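Local coordinates for protein extracellular serine protease (Aeromonas sobria, PDB 3WQB) that is a calcium-binding, furin-like subtilisin serine protease that cuts after paired basic residues, one of them lysine, and probably acts as a virulence factor on host plasma proteins, at residues A[265-270]-A[409-414]; A[364-369]-A[404-409]; A[117-122]-A[175-180]. The protein carries 1 engineered substitution. All coordinates share one frame; numbering follows the deposited sequence.

Contact 1: A[265-270]-A[409-414]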
loop_
_atom_site.group_PDB
_atom_site.type_symbol
_atom_site.label_atom_id
_atom_site.label_comp_id
_atom_site.label_asym_id
_atom_site.label_seq_id
_atom_site.Cartn_x
_atom_site.Cartn_y
_atom_site.Cartn_z
ATOM N N GLY A 265 17.569 9.325 6.813
ATOM C CA GLY A 265 17.309 8.147 7.636
ATOM C C GLY A 265 16.097 8.205 8.535
ATOM O O GLY A 265 16.011 7.454 9.504
ATOM N N VAL A 266 15.167 9.103 8.234
ATOM C CA VAL A 266 13.904 9.150 8.960
ATOM C C VAL A 266 12.747 9.045 7.974
ATOM O O VAL A 266 12.934 9.170 6.758
ATOM C CB VAL A 266 13.790 10.409 9.849
ATOM C CG1 VAL A 266 14.944 10.460 10.847
ATOM C CG2 VAL A 266 13.708 11.685 9.001
ATOM N N ARG A 267 11.555 8.822 8.508
ATOM C CA ARG A 267 10.346 8.737 7.697
ATOM C C ARG A 267 10.252 9.928 6.749
ATOM O O ARG A 267 10.382 11.081 7.177
ATOM C CB ARG A 267 9.124 8.740 8.601
ATOM C CG ARG A 267 7.838 8.405 7.876
ATOM C CD ARG A 267 6.629 9.023 8.574
ATOM N NE ARG A 267 6.512 10.468 8.336
ATOM C CZ ARG A 267 6.365 11.396 9.278
ATOM N NH1 ARG A 267 6.244 12.675 8.925
ATOM N NH2 ARG A 267 6.349 11.067 10.565
ATOM N N SER A 268 10.011 9.662 5.470
ATOM C CA SER A 268 9.755 10.744 4.534
ATOM C C SER A 268 8.566 11.529 5.060
ATOM O O SER A 268 7.617 10.943 5.590
ATOM C CB SER A 268 9.455 10.190 3.150
ATOM O OG SER A 268 10.560 9.469 2.655
ATOM N N SER A 269 8.635 12.851 4.935
ATOM C CA SER A 269 7.636 13.757 5.485
ATOM C C SER A 269 6.198 13.277 5.263
ATOM O O SER A 269 5.392 13.283 6.190
ATOM C CB SER A 269 7.834 15.154 4.878
ATOM O OG SER A 269 7.753 15.117 3.460
ATOM N N TYR A 270 5.914 12.843 4.035
ATOM C CA TYR A 270 4.565 12.519 3.581
ATOM C C TYR A 270 4.105 11.085 3.901
ATOM O O TYR A 270 2.927 10.775 3.730
ATOM C CB TYR A 270 4.488 12.723 2.056
ATOM C CG TYR A 270 5.624 12.019 1.356
ATOM C CD1 TYR A 270 5.618 10.634 1.217
ATOM C CD2 TYR A 270 6.745 12.723 0.907
ATOM C CE1 TYR A 270 6.679 9.965 0.620
ATOM C CE2 TYR A 270 7.809 12.070 0.296
ATOM C CZ TYR A 270 7.772 10.687 0.164
ATOM O OH TYR A 270 8.810 10.002 -0.428
ATOM N N SER A 409 7.886 -0.856 14.692
ATOM C CA SER A 409 7.239 0.445 14.839
ATOM C C SER A 409 6.222 0.629 13.707
ATOM O O SER A 409 6.419 0.112 12.607
ATOM C CB SER A 409 8.276 1.569 14.835
ATOM O OG SER A 409 8.954 1.638 13.586
ATOM N N PRO A 410 5.128 1.361 13.966
ATOM C CA PRO A 410 4.198 1.618 12.867
ATOM C C PRO A 410 4.805 2.521 11.788
ATOM O O PRO A 410 4.346 2.504 10.649
ATOM C CB PRO A 410 3.011 2.307 13.558
ATOM C CG PRO A 410 3.597 2.882 14.805
ATOM C CD PRO A 410 4.616 1.896 15.245
ATOM N N THR A 411 5.831 3.300 12.134
ATOM C CA THR A 411 6.476 4.152 11.139
ATOM C C THR A 411 7.361 3.354 10.174
ATOM O O THR A 411 7.295 3.560 8.955
ATOM C CB THR A 411 7.269 5.288 11.814
ATOM O OG1 THR A 411 6.359 6.109 12.546
ATOM C CG2 THR A 411 7.991 6.133 10.779
ATOM N N TYR A 412 8.190 2.467 10.716
ATOM C CA TYR A 412 9.215 1.785 9.929
ATOM C C TYR A 412 8.969 0.286 9.760
ATOM O O TYR A 412 9.787 -0.407 9.155
ATOM C CB TYR A 412 10.599 2.033 10.560
ATOM C CG TYR A 412 10.923 3.496 10.713
ATOM C CD1 TYR A 412 11.242 4.270 9.602
ATOM C CD2 TYR A 412 10.888 4.107 11.958
ATOM C CE1 TYR A 412 11.521 5.612 9.726
ATOM C CE2 TYR A 412 11.165 5.453 12.097
ATOM C CZ TYR A 412 11.483 6.199 10.969
ATOM O OH TYR A 412 11.766 7.541 11.078
ATOM N N GLY A 413 7.857 -0.215 10.300
ATOM C CA GLY A 413 7.642 -1.658 10.348
ATOM C C GLY A 413 8.762 -2.305 11.156
ATOM O O GLY A 413 9.121 -1.838 12.247
ATOM N N PHE A 414 9.320 -3.384 10.614
ATOM C CA PHE A 414 10.462 -4.047 11.233
ATOM C C PHE A 414 11.770 -3.284 11.024
ATOM O O PHE A 414 12.785 -3.601 11.651
ATOM C CB PHE A 414 10.562 -5.501 10.753
ATOM C CG PHE A 414 9.400 -6.333 11.199
ATOM C CD1 PHE A 414 8.397 -6.702 10.302
ATOM C CD2 PHE A 414 9.264 -6.682 12.541
ATOM C CE1 PHE A 414 7.297 -7.439 10.735
ATOM C CE2 PHE A 414 8.168 -7.406 12.983
ATOM C CZ PHE A 414 7.185 -7.786 12.083
HETATM O O HOH W 1 6.687 8.895 12.285
#
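Arg267 and Thr411 mark the closest backbone approach of two irregular loops of the subtilisin-like domain, with CA atoms 6.9 Å apart; residues 265-270 lie in the loop between parallel-sheet strands 255-261 and 277-282, and residues 409-414 in the one between strand 407-408 and helix 419-426. One direct hydrogen bond joins them: Arg267 N donates to Tyr412 OH over 2.9 Å, with an N-H...O angle of 148°. The donor lies at the edge of the phenol, near its plane, and Val266 CA also approaches the hydroxyl oxygen. Asp373 is a second hydrogen-bond partner of that oxygen, so the ring's polar end is held from two loops.

Thr411 packs beside this bond. Its CG2 methyl stands 3.4 Å above the centre of the Tyr412 ring and packs against Arg267 CB at 3.6 Å, the two side chains crossing at about a right angle. The arginine chain bends at chi3 (76°), which turns the guanidinium back over its own loop: NE bonds to Ser268 O and NH1 to Ser269 O, and Phe220 adds a cation-pi contact. Two bonds to one loop plus the ring probably fix its rotation. The remaining nitrogen, NH2, donates a hydrogen bond to a water lying in the guanidinium plane, 2.8 Å from NH2, and the same water lies 2.8 Å from Thr411 OG1.

Contact 2: A[364-369]-A[404-409]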
loop_
_atom_site.group_PDB
_atom_site.type_symbol
_atom_site.label_atom_id
_atom_site.label_comp_id
_atom_site.label_asym_id
_atom_site.label_seq_id
_atom_site.Cartn_x
_atom_site.Cartn_y
_atom_site.Cartn_z
ATOM N N LEU A 364 13.182 -13.225 6.523
ATOM C CA LEU A 364 14.562 -12.776 6.401
ATOM C C LEU A 364 14.668 -11.255 6.361
ATOM O O LEU A 364 15.531 -10.694 7.018
ATOM C CB LEU A 364 15.214 -13.402 5.165
ATOM C CG LEU A 364 15.423 -14.906 5.326
ATOM C CD1 LEU A 364 15.580 -15.573 3.980
ATOM C CD2 LEU A 364 16.618 -15.188 6.216
ATOM N N LEU A 365 13.801 -10.601 5.589
ATOM C CA LEU A 365 13.766 -9.144 5.547
ATOM C C LEU A 365 13.442 -8.538 6.906
ATOM O O LEU A 365 14.066 -7.558 7.324
ATOM C CB LEU A 365 12.765 -8.677 4.488
ATOM C CG LEU A 365 13.233 -8.837 3.037
ATOM C CD1 LEU A 365 12.066 -8.778 2.069
ATOM C CD2 LEU A 365 14.287 -7.796 2.686
ATOM N N ALA A 366 12.454 -9.110 7.594
ATOM C CA ALA A 366 12.074 -8.606 8.918
ATOM C C ALA A 366 13.207 -8.743 9.931
ATOM O O ALA A 366 13.501 -7.796 10.653
ATOM C CB ALA A 366 10.818 -9.277 9.424
ATOM N N ARG A 367 13.859 -9.904 9.953
ATOM C CA ARG A 367 14.854 -10.177 10.990
ATOM C C ARG A 367 16.184 -9.491 10.720
ATOM O O ARG A 367 17.023 -9.397 11.610
ATOM C CB ARG A 367 15.059 -11.678 11.174
ATOM C CG ARG A 367 13.839 -12.365 11.760
ATOM C CD ARG A 367 14.123 -13.844 11.945
ATOM N NE ARG A 367 12.923 -14.677 12.031
ATOM C CZ ARG A 367 12.136 -14.784 13.100
ATOM N NH1 ARG A 367 12.384 -14.085 14.204
ATOM N NH2 ARG A 367 11.080 -15.591 13.056
ATOM N N SER A 368 16.376 -9.016 9.491
ATOM C CA SER A 368 17.616 -8.332 9.127
ATOM C C SER A 368 17.475 -6.807 9.021
ATOM O O SER A 368 18.463 -6.112 8.799
ATOM C CB SER A 368 18.160 -8.892 7.815
ATOM O OG SER A 368 17.271 -8.642 6.738
ATOM N N ALA A 369 16.254 -6.297 9.141
ATOM C CA ALA A 369 16.004 -4.864 8.947
ATOM C C ALA A 369 16.674 -3.994 10.014
ATOM O O ALA A 369 16.875 -4.420 11.156
ATOM C CB ALA A 369 14.503 -4.602 8.876
ATOM N N ALA A 404 8.486 -11.883 21.484
ATOM C CA ALA A 404 9.361 -12.811 20.781
ATOM C C ALA A 404 10.684 -12.136 20.420
ATOM O O ALA A 404 11.514 -12.724 19.737
ATOM C CB ALA A 404 8.673 -13.339 19.530
ATOM N N GLY A 405 10.869 -10.894 20.862
ATOM C CA GLY A 405 12.143 -10.208 20.670
ATOM C C GLY A 405 12.247 -9.382 19.399
ATOM O O GLY A 405 13.311 -8.841 19.095
ATOM N N MET A 406 11.147 -9.289 18.658
ATOM C CA MET A 406 11.120 -8.534 17.403
ATOM C C MET A 406 10.823 -7.059 17.661
ATOM O O MET A 406 9.814 -6.718 18.287
ATOM C CB MET A 406 10.056 -9.098 16.454
ATOM C CG MET A 406 10.303 -10.510 15.956
ATOM S SD MET A 406 11.691 -10.685 14.820
ATOM C CE MET A 406 11.127 -9.757 13.391
ATOM N N TRP A 407 11.695 -6.194 17.159
ATOM C CA TRP A 407 11.474 -4.759 17.210
ATOM C C TRP A 407 10.522 -4.360 16.100
ATOM O O TRP A 407 10.664 -4.798 14.953
ATOM C CB TRP A 407 12.788 -4.006 17.030
ATOM C CG TRP A 407 13.644 -3.998 18.258
ATOM C CD1 TRP A 407 14.704 -4.813 18.528
ATOM C CD2 TRP A 407 13.517 -3.116 19.377
ATOM N NE1 TRP A 407 15.245 -4.497 19.750
ATOM C CE2 TRP A 407 14.541 -3.454 20.293
ATOM C CE3 TRP A 407 12.640 -2.069 19.694
ATOM C CZ2 TRP A 407 14.703 -2.788 21.515
ATOM C CZ3 TRP A 407 12.809 -1.402 20.900
ATOM C CH2 TRP A 407 13.838 -1.762 21.794
ATOM N N PHE A 408 9.581 -3.480 16.424
ATOM C CA PHE A 408 8.590 -3.045 15.443
ATOM C C PHE A 408 8.137 -1.628 15.748
ATOM O O PHE A 408 8.009 -1.253 16.914
ATOM C CB PHE A 408 7.371 -3.985 15.456
ATOM C CG PHE A 408 6.332 -3.632 14.424
ATOM C CD1 PHE A 408 6.481 -4.069 13.110
ATOM C CD2 PHE A 408 5.223 -2.850 14.751
ATOM C CE1 PHE A 408 5.547 -3.733 12.128
ATOM C CE2 PHE A 408 4.272 -2.506 13.773
ATOM C CZ PHE A 408 4.444 -2.950 12.456
ATOM N N SER A 409 7.886 -0.856 14.692
ATOM C CA SER A 409 7.239 0.445 14.839
ATOM C C SER A 409 6.222 0.629 13.707
ATOM O O SER A 409 6.419 0.112 12.607
ATOM C CB SER A 409 8.276 1.569 14.835
ATOM O OG SER A 409 8.954 1.638 13.586
#
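This is a small, largely apolar contact in which Met406 reaches from just before strand 407-408 of a two-stranded antiparallel sheet to the C-terminal part of helix 358-368, in the subtilisin-like domain. Residues 400-401 form the other strand of that sheet. The nearest CA pair, Arg367 and Met406, is 7.6 Å apart, so the backbones are bridged by side chains, and the two segments bury 128 Å² between them.

Met406 carries one side of the interface. Its CB points toward the helix, and the chain folds at both chi2 (-69°) and chi3 (-66°), which curls the terminal methyl back and brings it to Ala366, while sulfur and methyl both lie alongside Arg367. CE lies 4.0 Å from Ala366 CB, a plain methyl-to-methyl meeting. That alanine is also touched by Phe278, on the outermost strand 277-282 of the six-stranded parallel sheet, and by Phe414 in the loop that follows strand 407-408.

Arg367 runs across the methionine at about a right angle. Its aliphatic part is extended from CG to NE, and CG comes within 4.1 Å of both Met406 SD and Met406 CE, so the methylene lies over the S-CH3 end. Farther out, the chain carries the guanidinium past the sulfur. The charge itself is directed elsewhere: Arg367 NE makes a salt bridge with Asp363, one turn earlier on the same helix, which probably restrains the group. The thioether is approached by a terminal nitrogen, Arg367 NH1 standing 3.5 Å from Met406 SD, obliquely to the guanidinium plane.

Contact 3: A[117-122]-A[175-180]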
loop_
_atom_site.group_PDB
_atom_site.type_symbol
_atom_site.label_atom_id
_atom_site.label_comp_id
_atom_site.label_asym_id
_atom_site.label_seq_id
_atom_site.Cartn_x
_atom_site.Cartn_y
_atom_site.Cartn_z
ATOM N N THR A 117 7.226 4.310 -15.348
ATOM C CA THR A 117 8.556 4.240 -15.930
ATOM C C THR A 117 9.615 4.555 -14.872
ATOM O O THR A 117 10.657 3.896 -14.799
ATOM C CB THR A 117 8.637 5.163 -17.156
ATOM O OG1 THR A 117 7.674 4.717 -18.120
ATOM C CG2 THR A 117 10.026 5.159 -17.788
ATOM N N SER A 118 9.325 5.541 -14.029
ATOM C CA SER A 118 10.216 5.872 -12.913
ATOM C C SER A 118 10.325 4.719 -11.905
ATOM O O SER A 118 11.416 4.372 -11.462
ATOM C CB SER A 118 9.755 7.161 -12.228
ATOM O OG SER A 118 9.825 8.277 -13.106
ATOM N N VAL A 119 9.181 4.142 -11.548
ATOM C CA VAL A 119 9.126 2.937 -10.709
ATOM C C VAL A 119 9.992 1.818 -11.293
ATOM O O VAL A 119 10.815 1.216 -10.589
ATOM C CB VAL A 119 7.649 2.465 -10.552
ATOM C CG1 VAL A 119 7.547 1.047 -10.000
ATOM C CG2 VAL A 119 6.881 3.423 -9.659
ATOM N N SER A 120 9.806 1.553 -12.590
ATOM C CA SER A 120 10.501 0.471 -13.257
ATOM C C SER A 120 12.016 0.602 -13.203
ATOM O O SER A 120 12.713 -0.389 -12.983
ATOM C CB SER A 120 10.018 0.322 -14.703
ATOM O OG SER A 120 8.644 -0.026 -14.708
ATOM N N GLY A 121 12.519 1.823 -13.366
ATOM C CA GLY A 121 13.955 2.067 -13.323
ATOM C C GLY A 121 14.572 1.824 -11.958
ATOM O O GLY A 121 15.701 1.346 -11.862
ATOM N N ILE A 122 13.845 2.173 -10.897
ATOM C CA ILE A 122 14.312 1.890 -9.548
ATOM C C ILE A 122 14.551 0.380 -9.406
ATOM O O ILE A 122 15.561 -0.050 -8.838
ATOM C CB ILE A 122 13.326 2.426 -8.498
ATOM C CG1 ILE A 122 13.345 3.959 -8.508
ATOM C CG2 ILE A 122 13.636 1.861 -7.104
ATOM C CD1 ILE A 122 12.162 4.578 -7.791
ATOM N N ASN A 175 4.564 -5.321 -8.272
ATOM C CA ASN A 175 4.791 -3.993 -7.726
ATOM C C ASN A 175 3.555 -3.115 -7.844
ATOM O O ASN A 175 3.079 -2.869 -8.948
ATOM C CB ASN A 175 5.970 -3.337 -8.447
ATOM C CG ASN A 175 6.369 -2.029 -7.813
ATOM O OD1 ASN A 175 7.317 -1.985 -7.030
ATOM N ND2 ASN A 175 5.640 -0.958 -8.132
ATOM N N GLN A 176 3.030 -2.673 -6.700
ATOM C CA GLN A 176 1.820 -1.848 -6.657
ATOM C C GLN A 176 2.095 -0.510 -5.972
ATOM O O GLN A 176 1.846 -0.336 -4.764
ATOM C CB GLN A 176 0.698 -2.566 -5.930
ATOM C CG GLN A 176 0.380 -3.924 -6.491
ATOM C CD GLN A 176 -0.476 -4.678 -5.524
ATOM O OE1 GLN A 176 -1.714 -4.655 -5.612
ATOM N NE2 GLN A 176 0.170 -5.274 -4.521
ATOM N N SER A 177 2.631 0.426 -6.753
ATOM C CA SER A 177 2.972 1.761 -6.262
ATOM C C SER A 177 1.743 2.669 -6.251
ATOM O O SER A 177 1.782 3.802 -6.762
ATOM C CB SER A 177 4.073 2.363 -7.131
ATOM O OG SER A 177 5.322 1.749 -6.860
ATOM N N TYR A 178 0.652 2.165 -5.677
ATOM C CA TYR A 178 -0.629 2.865 -5.690
ATOM C C TYR A 178 -1.448 2.551 -4.446
ATOM O O TYR A 178 -1.109 1.650 -3.682
ATOM C CB TYR A 178 -1.424 2.547 -6.974
ATOM C CG TYR A 178 -1.713 1.078 -7.197
ATOM C CD1 TYR A 178 -2.716 0.416 -6.470
ATOM C CD2 TYR A 178 -1.014 0.358 -8.166
ATOM C CE1 TYR A 178 -2.991 -0.935 -6.680
ATOM C CE2 TYR A 178 -1.283 -0.989 -8.389
ATOM C CZ TYR A 178 -2.272 -1.627 -7.644
ATOM O OH TYR A 178 -2.540 -2.956 -7.856
ATOM N N GLY A 179 -2.513 3.325 -4.239
ATOM C CA GLY A 179 -3.389 3.102 -3.110
ATOM C C GLY A 179 -4.618 3.977 -3.201
ATOM O O GLY A 179 -4.748 4.806 -4.115
ATOM N N MET A 180 -5.506 3.792 -2.234
ATOM C CA MET A 180 -6.766 4.506 -2.203
ATOM C C MET A 180 -6.896 5.296 -0.908
ATOM O O MET A 180 -6.946 4.713 0.174
ATOM C CB MET A 180 -7.927 3.523 -2.356
ATOM C CG MET A 180 -9.271 4.225 -2.549
ATOM S SD MET A 180 -10.618 3.068 -2.767
ATOM C CE MET A 180 -10.639 2.364 -1.153
#
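Behind the predicted charge-relay site, helix 115-124, which starts at the predicted catalytic His115, packs through Val119 on the central parallel strand 173-179. The CA atoms of Val119 and Ser177 are 7.7 Å apart, and the CA-CB bonds of Val119, Asn175 and Ser177 all point toward the opposing segment. Of the valine methyls, CG1 meets chiefly Asn175 and CG2 meets Ser177. CG1, turned anti to the backbone nitrogen (chi1 166°), lies 3.3 Å from Asn175 ND2, the two side chains coming from opposite directions. CG2 lies 3.6 Å from Ser177 OG, with Ser177 CB just beyond it.

In this alpha/beta subtilisin fold the strand is interrupted at Ser177, the centre of an inverse gamma turn, in which Tyr178 N makes a weak bond to Gln176 O at 2.9 Å. Asn175 and Ser177 both point toward the helix, whereas Gln176 between them points away. Their side chains are tied to each other: ND2 of Asn175 donates to OG of Ser177 over 3.0 Å at 153°, with the oxygen in the amide plane. Outside the two segments, Asn175 OD1 bonds to Ser343 and Ser177 OG to the carbonyl of Ala336, the engineered residue at the predicted nucleophile position. Both amide ends of Asn175 are therefore engaged, which probably fixes the orientation of the amide, while Val119 CG1 also lies 3.9 Å from Ser177 OG.

Contacts 1 and 2 are neighbours, with centres 14 Å apart. They share Ser409, and contact 2 is nested along the chain inside the loop closed by contact 1. Phe414 joins them physically: its CD1 is 3.6 Å from Ala366 CB, and its CD2 is 3.4 Å from Trp407 O. Contact 3 closes earlier in the sequence and touches neither: its centre is 19 Å from that of contact 1 and 25 Å from that of contact 2, with nearest atoms about 10 and 12 Å away. Contact 3 borders the predicted charge-relay site, the Ser177 side chain lying about 3 Å from those of Asp78 and of Ala336, the engineered residue at the third charge-relay position; contacts 1 and 2 lie away from it.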